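Local atomic coordinates of flagellar brake protein YcgR (Klebsiella pneumoniae, PDB entry 5KEC), a protein that binds the second messenger c-di-GMP, consistent with a PilZ domain, and probably activates transcription of type 3 fimbriae genes. Residues F48-I53 and R95-L100; I188-D193 and Y202-C207. One frame throughout, in Å; residues are numbered along the deposited sequence.

Contact 1 and contact 2 belong to two different antiparallel sheets of one chain. Contact 1 pairs strands 50-55 and 94-99 in the N-terminal YcgR-like domain. Contact 2 joins the two strands of the hairpin 177-193 and 199-210, in the second sheet. They follow each other in series along the chain and lie on opposite sides of its centre. The centres of contacts 1 and 2 are about 37 Å apart. The nearest atoms of contacts 1 and 2 are about 19 Å apart, so they do not touch. c-di-GMP is not bound to this chain. Contact 2 holds three residues that bind it in a structure of this protein, Gln-204, Ser-206 and Cys-207. In contact 1, the Ile-53 side chain is about 11 Å from that of His-70, another such residue.

Contact 1. Residues F48-I53 and R95-L100; sequences FAEFHI and RYAFSL
Phe-51 and Phe-98 sit opposite each other as a hydrogen-bonded antiparallel pair. Phe-51 N donates to Phe-98 O at 2.9 Å, and Phe-98 N returns a nearly straight bond to Phe-51 O. Ile-53 and Tyr-96 repeat this pair of hydrogen bonds at the next hydrogen-bonded pair, two residues along. Just before strand 50-55 begins, Ala-49 O accepts Leu-100 N at 3.0 Å, the donor above the carbonyl plane. Between the two hydrogen-bonded pairs, the CA of His-52 comes 3.2 Å from Tyr-96 O in a CA-H...O contact.

Most apolar contacts lie on the face that carries Phe-51, Ile-53, Tyr-96 and Phe-98. With CG between the backbone N and carbonyl carbon (chi1 70°), the Phe-51 ring comes in toward strand 94-99. It takes Phe-98 CB over one face, off-centre toward the rim, with Phe-51 CZ 3.3 Å from that CB. The two ring planes are only 15° apart but slid so far that they barely overlap. Ile-53 puts CG1 at the edge of the Phe-98 ring, 3.7 Å from CE2, and its CD1 meets Tyr-96 CD1. Leu-100, just after the strand, touches Phe-51 CD2 with CD2. Phe-67 meets both phenylalanine rings edge-to-face, and helix 13-25 brings Phe-20 to Phe-51 and Leu-100.

The other face is more polar. The His-52 ring lies beside the Arg-95 chain, with ND1 3.6 Å from Arg-95 CD, while its NE2 and CD2 meet Ala-97 CB. The charged ends turn to strand 74-87: Arg-95 forms a salt bridge with Asp-86, and Glu-50 forms one with Lys-84 and a hydrogen bond with Thr-83.

Strand 94-99 thus lies between 50-55 and 74-87. This is an antiparallel sheet with one apolar face, part of the YcgR-like N-terminal domain.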
loop_
_atom_site.group_PDB
_atom_site.type_symbol
_atom_site.label_atom_id
_atom_site.label_comp_id
_atom_site.label_asym_id
_atom_site.label_seq_id
_atom_site.Cartn_x
_atom_site.Cartn_y
_atom_site.Cartn_z
ATOM N N PHE B 48 8.265 -19.834 -15.644
ATOM C CA PHE B 48 9.574 -19.196 -15.581
ATOM C C PHE B 48 9.511 -17.676 -15.449
ATOM O O PHE B 48 10.459 -17.050 -14.975
ATOM C CB PHE B 48 10.417 -19.598 -16.795
ATOM C CG PHE B 48 9.807 -19.207 -18.115
ATOM C CD1 PHE B 48 10.237 -18.070 -18.784
ATOM C CD2 PHE B 48 8.804 -19.977 -18.686
ATOM C CE1 PHE B 48 9.682 -17.706 -19.999
ATOM C CE2 PHE B 48 8.243 -19.619 -19.902
ATOM C CZ PHE B 48 8.684 -18.480 -20.559
ATOM N N ALA B 49 8.393 -17.080 -15.849
ATOM C CA ALA B 49 8.308 -15.624 -15.915
ATOM C C ALA B 49 7.161 -15.014 -15.103
ATOM O O ALA B 49 7.195 -13.824 -14.779
ATOM C CB ALA B 49 8.214 -15.178 -17.367
ATOM N N GLU B 50 6.156 -15.823 -14.776
ATOM C CA GLU B 50 4.928 -15.303 -14.180
ATOM C C GLU B 50 4.304 -16.264 -13.171
ATOM O O GLU B 50 4.579 -17.459 -13.183
ATOM C CB GLU B 50 3.906 -14.992 -15.277
ATOM C CG GLU B 50 4.304 -13.855 -16.202
ATOM C CD GLU B 50 3.417 -13.757 -17.431
ATOM O OE1 GLU B 50 2.821 -14.787 -17.823
ATOM O OE2 GLU B 50 3.323 -12.649 -18.004
ATOM N N PHE B 51 3.480 -15.724 -12.281
ATOM C CA PHE B 51 2.659 -16.557 -11.412
ATOM C C PHE B 51 1.220 -16.104 -11.532
ATOM O O PHE B 51 0.955 -14.936 -11.799
ATOM C CB PHE B 51 3.123 -16.487 -9.955
ATOM C CG PHE B 51 2.852 -15.168 -9.287
ATOM C CD1 PHE B 51 1.655 -14.949 -8.620
ATOM C CD2 PHE B 51 3.799 -14.152 -9.316
ATOM C CE1 PHE B 51 1.402 -13.734 -7.993
ATOM C CE2 PHE B 51 3.558 -12.932 -8.695
ATOM C CZ PHE B 51 2.354 -12.721 -8.037
ATOM N N HIS B 52 0.287 -17.029 -11.337
ATOM C CA HIS B 52 -1.126 -16.712 -11.494
ATOM C C HIS B 52 -1.881 -16.804 -10.190
ATOM O O HIS B 52 -1.544 -17.599 -9.321
ATOM C CB HIS B 52 -1.783 -17.668 -12.484
ATOM C CG HIS B 52 -1.259 -17.543 -13.874
ATOM N ND1 HIS B 52 -1.883 -18.125 -14.957
ATOM C CD2 HIS B 52 -0.174 -16.901 -14.362
ATOM C CE1 HIS B 52 -1.197 -17.850 -16.054
ATOM N NE2 HIS B 52 -0.155 -17.109 -15.720
ATOM N N ILE B 53 -2.916 -15.983 -10.072
ATOM C CA ILE B 53 -3.923 -16.160 -9.043
ATOM C C ILE B 53 -5.278 -15.941 -9.699
ATOM O O ILE B 53 -5.361 -15.365 -10.784
ATOM C CB ILE B 53 -3.722 -15.187 -7.871
ATOM C CG1 ILE B 53 -3.752 -13.742 -8.360
ATOM C CG2 ILE B 53 -2.410 -15.488 -7.134
ATOM C CD1 ILE B 53 -5.105 -13.085 -8.214
ATOM N N ARG B 95 -8.568 -14.816 -14.144
ATOM C CA ARG B 95 -7.207 -15.302 -13.998
ATOM C C ARG B 95 -6.248 -14.138 -14.202
ATOM O O ARG B 95 -6.187 -13.558 -15.287
ATOM C CB ARG B 95 -6.923 -16.409 -15.014
ATOM C CG ARG B 95 -5.519 -16.981 -14.933
ATOM C CD ARG B 95 -5.351 -18.183 -15.857
ATOM N NE ARG B 95 -5.241 -17.806 -17.265
ATOM C CZ ARG B 95 -6.253 -17.818 -18.128
ATOM N NH1 ARG B 95 -7.464 -18.191 -17.734
ATOM N NH2 ARG B 95 -6.053 -17.457 -19.391
ATOM N N TYR B 96 -5.525 -13.784 -13.145
ATOM C CA TYR B 96 -4.517 -12.732 -13.204
ATOM C C TYR B 96 -3.126 -13.328 -13.346
ATOM O O TYR B 96 -2.768 -14.268 -12.634
ATOM C CB TYR B 96 -4.545 -11.894 -11.928
ATOM C CG TYR B 96 -5.773 -11.035 -11.758
ATOM C CD1 TYR B 96 -6.854 -11.475 -11.007
ATOM C CD2 TYR B 96 -5.848 -9.774 -12.339
ATOM C CE1 TYR B 96 -7.970 -10.687 -10.841
ATOM C CE2 TYR B 96 -6.965 -8.980 -12.179
ATOM C CZ TYR B 96 -8.023 -9.444 -11.427
ATOM O OH TYR B 96 -9.136 -8.660 -11.262
ATOM N N ALA B 97 -2.333 -12.772 -14.254
ATOM C CA ALA B 97 -0.935 -13.155 -14.359
ATOM C C ALA B 97 -0.054 -11.998 -13.903
ATOM O O ALA B 97 -0.199 -10.870 -14.371
ATOM C CB ALA B 97 -0.593 -13.567 -15.781
ATOM N N PHE B 98 0.846 -12.283 -12.969
ATOM C CA PHE B 98 1.770 -11.287 -12.447
ATOM C C PHE B 98 3.187 -11.704 -12.812
ATOM O O PHE B 98 3.490 -12.891 -12.872
ATOM C CB PHE B 98 1.646 -11.188 -10.920
ATOM C CG PHE B 98 0.349 -10.590 -10.441
ATOM C CD1 PHE B 98 0.242 -9.226 -10.217
ATOM C CD2 PHE B 98 -0.750 -11.394 -10.190
ATOM C CE1 PHE B 98 -0.942 -8.672 -9.773
ATOM C CE2 PHE B 98 -1.937 -10.850 -9.751
ATOM C CZ PHE B 98 -2.036 -9.485 -9.539
ATOM N N SER B 99 4.055 -10.736 -13.072
ATOM C CA SER B 99 5.459 -11.051 -13.295
ATOM C C SER B 99 6.052 -11.569 -11.997
ATOM O O SER B 99 5.721 -11.074 -10.924
ATOM C CB SER B 99 6.233 -9.818 -13.761
ATOM O OG SER B 99 6.050 -9.594 -15.147
ATOM N N LEU B 100 6.919 -12.570 -12.088
ATOM C CA LEU B 100 7.595 -13.053 -10.895
ATOM C C LEU B 100 8.370 -11.900 -10.287
ATOM O O LEU B 100 8.957 -11.094 -11.007
ATOM C CB LEU B 100 8.530 -14.218 -11.219
ATOM C CG LEU B 100 7.889 -15.606 -11.326
ATOM C CD1 LEU B 100 8.910 -16.625 -11.800
ATOM C CD2 LEU B 100 7.278 -16.037 -9.990
#

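Contact 2. Residues I188-D193 and Y202-C207; sequences IVITLD and YYQISC
Ile-188 faces Gln-204 in a hydrogen-bonded antiparallel pair. Its N donates to Gln-204 O at 3.0 Å, and its O accepts Gln-204 N. The two side chains lie side by side and point the same way. Ile-188 CG1 rests 3.9 Å from Gln-204 CB. The extended Gln-204 chain runs alongside Ile-188 as far as its amide, where NE2 is 3.8 Å from Ile-188 CD1.

Val-189 pairs with Tyr-203 on the other face, without backbone hydrogen bonds between them. Its CG1 is anti to the backbone N (chi1 -163°) and lies over one face of the Tyr-203 ring, offset toward the rim, in a CH-pi contact. CG2 comes closer, 3.5 Å from Tyr-203 CE1. Pro-154 also touches this tyrosine.

Ile-190 forms the next hydrogen-bonded pair, with Tyr-202. Both bonds, Ile-190 N to Tyr-202 O and Tyr-202 N to Ile-190 O, are 2.7 Å long. The Ile-190 O also lies at the edge of the Tyr-202 ring, near its plane. Ile-190 CD1 reaches back only loosely to Gln-204 OE1.

Leu-192 crosses Tyr-202 at about a right angle, its CD1 4.0 Å from the ring's CE2. Lys-152 adds a cation-pi contact to the same ring.

These pairs join the two arms of the beta hairpin 177-193 and 199-210, near the end where the two strands connect and largely at the surface. Strand 146-151 pairs with 199-210 along its other edge. Gln-204, Ser-206 and Cys-207 bind c-di-GMP in another structure of this protein, so the hairpin carries part of the nucleotide site, consistent with a PilZ beta-barrel.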
loop_
_atom_site.group_PDB
_atom_site.type_symbol
_atom_site.label_atom_id
_atom_site.label_comp_id
_atom_site.label_asym_id
_atom_site.label_seq_id
_atom_site.Cartn_x
_atom_site.Cartn_y
_atom_site.Cartn_z
ATOM N N ILE B 188 -14.594 8.925 3.380
ATOM C CA ILE B 188 -15.691 8.627 4.296
ATOM C C ILE B 188 -16.040 9.839 5.148
ATOM O O ILE B 188 -15.234 10.760 5.299
ATOM C CB ILE B 188 -15.388 7.430 5.227
ATOM C CG1 ILE B 188 -14.260 7.761 6.208
ATOM C CG2 ILE B 188 -15.073 6.178 4.423
ATOM C CD1 ILE B 188 -13.888 6.601 7.136
ATOM N N VAL B 189 -17.249 9.828 5.701
ATOM C CA VAL B 189 -17.701 10.888 6.587
ATOM C C VAL B 189 -17.872 10.322 7.982
ATOM O O VAL B 189 -18.706 9.440 8.203
ATOM C CB VAL B 189 -19.066 11.455 6.156
ATOM C CG1 VAL B 189 -19.305 12.813 6.817
ATOM C CG2 VAL B 189 -19.145 11.561 4.645
ATOM N N ILE B 190 -17.088 10.836 8.922
ATOM C CA ILE B 190 -17.160 10.403 10.307
ATOM C C ILE B 190 -17.942 11.425 11.117
ATOM O O ILE B 190 -17.602 12.605 11.136
ATOM C CB ILE B 190 -15.752 10.239 10.898
ATOM C CG1 ILE B 190 -14.998 9.137 10.149
ATOM C CG2 ILE B 190 -15.826 9.933 12.381
ATOM C CD1 ILE B 190 -13.543 8.993 10.555
ATOM N N THR B 191 -18.999 10.974 11.782
ATOM C CA THR B 191 -19.821 11.876 12.575
ATOM C C THR B 191 -19.715 11.546 14.061
ATOM O O THR B 191 -19.893 10.396 14.466
ATOM C CB THR B 191 -21.298 11.837 12.122
ATOM O OG1 THR B 191 -21.389 12.240 10.750
ATOM C CG2 THR B 191 -22.146 12.771 12.968
ATOM N N LEU B 192 -19.403 12.557 14.866
ATOM C CA LEU B 192 -19.313 12.384 16.307
ATOM C C LEU B 192 -20.602 12.861 16.963
ATOM O O LEU B 192 -21.040 13.988 16.741
ATOM C CB LEU B 192 -18.115 13.149 16.877
ATOM C CG LEU B 192 -16.724 12.705 16.417
ATOM C CD1 LEU B 192 -15.640 13.471 17.164
ATOM C CD2 LEU B 192 -16.542 11.209 16.608
ATOM N N ASP B 193 -21.214 11.994 17.763
ATOM C CA ASP B 193 -22.460 12.335 18.440
ATOM C C ASP B 193 -22.252 12.419 19.944
ATOM O O ASP B 193 -21.700 11.504 20.552
ATOM C CB ASP B 193 -23.540 11.297 18.136
ATOM C CG ASP B 193 -23.859 11.205 16.662
ATOM O OD1 ASP B 193 -23.819 10.080 16.127
ATOM O OD2 ASP B 193 -24.157 12.249 16.041
ATOM N N TYR B 202 -16.802 14.955 9.998
ATOM C CA TYR B 202 -15.470 15.163 9.456
ATOM C C TYR B 202 -15.290 14.270 8.249
ATOM O O TYR B 202 -15.674 13.100 8.273
ATOM C CB TYR B 202 -14.411 14.839 10.509
ATOM C CG TYR B 202 -14.603 15.607 11.791
ATOM C CD1 TYR B 202 -13.957 16.817 12.001
ATOM C CD2 TYR B 202 -15.450 15.133 12.788
ATOM C CE1 TYR B 202 -14.138 17.530 13.169
ATOM C CE2 TYR B 202 -15.636 15.834 13.960
ATOM C CZ TYR B 202 -14.976 17.033 14.148
ATOM O OH TYR B 202 -15.159 17.738 15.315
ATOM N N TYR B 203 -14.711 14.818 7.188
ATOM C CA TYR B 203 -14.437 14.024 6.005
ATOM C C TYR B 203 -13.003 13.511 6.036
ATOM O O TYR B 203 -12.057 14.286 6.202
ATOM C CB TYR B 203 -14.693 14.838 4.736
ATOM C CG TYR B 203 -16.138 15.220 4.555
ATOM C CD1 TYR B 203 -16.972 14.471 3.740
ATOM C CD2 TYR B 203 -16.676 16.317 5.214
ATOM C CE1 TYR B 203 -18.302 14.809 3.578
ATOM C CE2 TYR B 203 -18.006 16.664 5.054
ATOM C CZ TYR B 203 -18.812 15.903 4.237
ATOM O OH TYR B 203 -20.137 16.239 4.073
ATOM N N GLN B 204 -12.853 12.199 5.896
ATOM C CA GLN B 204 -11.540 11.581 5.865
ATOM C C GLN B 204 -11.235 11.101 4.456
ATOM O O GLN B 204 -11.936 10.248 3.913
ATOM C CB GLN B 204 -11.459 10.417 6.853
ATOM C CG GLN B 204 -10.141 9.654 6.790
ATOM C CD GLN B 204 -10.032 8.580 7.849
ATOM O OE1 GLN B 204 -9.785 8.873 9.015
ATOM N NE2 GLN B 204 -10.218 7.324 7.447
ATOM N N ILE B 205 -10.196 11.677 3.857
ATOM C CA ILE B 205 -9.772 11.286 2.525
ATOM C C ILE B 205 -8.479 10.501 2.623
ATOM O O ILE B 205 -7.459 11.021 3.074
ATOM C CB ILE B 205 -9.587 12.504 1.603
ATOM C CG1 ILE B 205 -10.897 13.288 1.493
ATOM C CG2 ILE B 205 -9.122 12.060 0.229
ATOM C CD1 ILE B 205 -10.961 14.505 2.380
ATOM N N SER B 206 -8.538 9.232 2.227
ATOM C CA SER B 206 -7.374 8.365 2.281
ATOM C C SER B 206 -6.642 8.478 0.968
ATOM O O SER B 206 -7.244 8.361 -0.100
ATOM C CB SER B 206 -7.778 6.913 2.549
ATOM O OG SER B 206 -8.316 6.786 3.853
ATOM N N CYS B 207 -5.341 8.718 1.047
ATOM C CA CYS B 207 -4.559 8.987 -0.149
ATOM C C CYS B 207 -3.346 8.086 -0.255
ATOM O O CYS B 207 -2.839 7.573 0.742
ATOM C CB CYS B 207 -4.127 10.452 -0.170
ATOM S SG CYS B 207 -5.518 11.604 -0.340
#